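Local atomic coordinates of F-BAR domain only protein 1 (PDB entry 5JP2), a protein that may function in an early step of clathrin-mediated endocytosis and, through uptake of Bmp receptors, may regulate Bmp signalling. Residues 16-21 with 50-55. Numbering follows the deposited sequence. Where two conformers were deposited one is given.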
loop_
_atom_site.group_PDB
_atom_site.type_symbol
_atom_site.label_atom_id
_atom_site.label_comp_id
_atom_site.label_asym_id
_atom_site.label_seq_id
_atom_site.Cartn_x
_atom_site.Cartn_y
_atom_site.Cartn_z
ATOM N N SER B 16 0.289 30.985 5.824
ATOM C CA SER B 16 0.005 29.596 6.175
ATOM C C SER B 16 1.030 28.670 5.538
ATOM O O SER B 16 1.375 28.821 4.366
ATOM C CB SER B 16 -1.399 29.210 5.725
ATOM O OG SER B 16 -1.836 28.045 6.398
ATOM N N TRP B 17 1.504 27.702 6.305
ATOM C CA TRP B 17 2.642 26.923 5.839
ATOM C C TRP B 17 2.199 25.564 5.321
ATOM O O TRP B 17 1.338 24.923 5.940
ATOM C CB TRP B 17 3.648 26.748 6.968
ATOM C CG TRP B 17 4.086 28.043 7.572
ATOM C CD1 TRP B 17 4.638 29.105 6.918
ATOM C CD2 TRP B 17 4.026 28.413 8.955
ATOM N NE1 TRP B 17 4.918 30.113 7.805
ATOM C CE2 TRP B 17 4.555 29.712 9.062
ATOM C CE3 TRP B 17 3.578 27.773 10.109
ATOM C CZ2 TRP B 17 4.648 30.379 10.279
ATOM C CZ3 TRP B 17 3.671 28.437 11.313
ATOM C CH2 TRP B 17 4.200 29.725 11.390
ATOM N N PRO B 18 2.753 25.095 4.205
ATOM C CA PRO B 18 2.320 23.811 3.645
ATOM C C PRO B 18 3.089 22.618 4.193
ATOM O O PRO B 18 4.300 22.676 4.406
ATOM C CB PRO B 18 2.605 23.988 2.153
ATOM C CG PRO B 18 3.849 24.842 2.145
ATOM C CD PRO B 18 3.709 25.784 3.315
ATOM N N VAL B 19 2.371 21.504 4.376
ATOM C CA VAL B 19 2.982 20.197 4.584
ATOM C C VAL B 19 2.290 19.206 3.663
ATOM O O VAL B 19 1.212 19.467 3.134
ATOM C CB VAL B 19 2.912 19.708 6.053
ATOM C CG1 VAL B 19 3.612 20.680 6.989
ATOM C CG2 VAL B 19 1.487 19.462 6.496
ATOM N N ALA B 20 2.925 18.057 3.469
ATOM C CA ALA B 20 2.371 16.993 2.653
ATOM C C ALA B 20 2.456 15.658 3.386
ATOM O O ALA B 20 3.373 15.424 4.173
ATOM C CB ALA B 20 3.098 16.904 1.315
ATOM N N ALA B 21 1.491 14.785 3.112
ATOM C CA ALA B 21 1.389 13.474 3.734
ATOM C C ALA B 21 1.464 12.376 2.675
ATOM O O ALA B 21 1.147 12.600 1.507
ATOM C CB ALA B 21 0.092 13.338 4.519
ATOM N N SER B 50 5.844 15.206 4.992
ATOM C CA SER B 50 6.942 15.917 4.360
ATOM C C SER B 50 6.861 17.409 4.680
ATOM O O SER B 50 5.776 17.975 4.801
ATOM C CB SER B 50 6.915 15.692 2.852
ATOM O OG SER B 50 8.091 16.179 2.254
ATOM N N PHE B 51 8.025 18.034 4.833
ATOM C CA PHE B 51 8.139 19.436 5.187
ATOM C C PHE B 51 9.020 20.172 4.188
ATOM O O PHE B 51 10.089 19.683 3.826
ATOM C CB PHE B 51 8.732 19.623 6.585
ATOM C CG PHE B 51 7.849 19.153 7.687
ATOM C CD1 PHE B 51 7.781 17.822 8.023
ATOM C CD2 PHE B 51 7.097 20.048 8.398
ATOM C CE1 PHE B 51 6.975 17.407 9.035
ATOM C CE2 PHE B 51 6.293 19.631 9.401
ATOM C CZ PHE B 51 6.229 18.305 9.723
ATOM N N PRO B 52 8.628 21.372 3.782
ATOM C CA PRO B 52 9.455 22.124 2.836
ATOM C C PRO B 52 10.696 22.645 3.529
ATOM O O PRO B 52 10.656 23.030 4.695
ATOM C CB PRO B 52 8.536 23.262 2.389
ATOM C CG PRO B 52 7.555 23.409 3.473
ATOM C CD PRO B 52 7.358 22.051 4.074
ATOM N N ALA B 53 11.817 22.620 2.812
ATOM C CA ALA B 53 13.089 22.946 3.440
ATOM C C ALA B 53 13.033 24.294 4.141
ATOM O O ALA B 53 13.585 24.463 5.228
ATOM C CB ALA B 53 14.208 22.904 2.412
ATOM N N GLY B 54 12.322 25.255 3.563
ATOM C CA GLY B 54 12.323 26.578 4.144
ATOM C C GLY B 54 11.617 26.685 5.474
ATOM O O GLY B 54 11.729 27.721 6.130
ATOM N N ILE B 55 10.904 25.645 5.897
ATOM C CA ILE B 55 10.157 25.754 7.142
ATOM C C ILE B 55 11.075 25.582 8.340
ATOM O O ILE B 55 10.687 25.905 9.466
ATOM C CB ILE B 55 9.000 24.744 7.171
ATOM C CG1 ILE B 55 7.960 25.145 8.205
ATOM C CG2 ILE B 55 9.496 23.374 7.510
ATOM C CD1 ILE B 55 6.715 24.360 8.096
#
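Ala20 and Ser50 close the open end of a beta hairpin, strand 17-31 against strand 39-52, in the long mixed sheet of the mu homology domain. They form an antiparallel hydrogen-bonded pair: Ala20 N reaches Ser50 O at 3.1 Å, and Ser50 N returns to Ala20 O at 2.6 Å, both nearly straight at the hydrogen. Beyond this pair the strands splay. Pro52 has no N-H to continue the ladder, and its ring fills the widening gap instead, CD lying 3.1 Å from Pro18 O. Its CG also meets Pro18 CG at 4.2 Å, the two rings at a slant. Pro18, Ala20, Ser50 and Pro52 together make a surface that the bound peptide packs on; an aromatic side chain of the peptide packs on Ala20, Ser50 and Pro52, and an acidic one touches Pro18. Ser50 OG is hydrogen-bonded to Asn127 OD1 on strand 125-137.

Val19 and Phe51 project from the opposite face of the sheet to Ala20 and Ser50, side chains running alongside each other in the same direction. With CG1 anti to its carbonyl carbon (chi1 -59°), Val19 sets that methyl beside the CD2-CE2 side of the Phe51 ring, 3.8 Å from CE2. Leu261 packs on Val19, and Leu68 and Val128 on Phe51. After Pro52 the chain folds into a type I turn closed by Ile55 N to Pro52 O, which brings Ile55 back toward Trp17, at the start of strand 17-31. Its side chain, extended with CD1 anti to CA (chi2 169°), ends with CD1 4.0 Å from Trp17 CB.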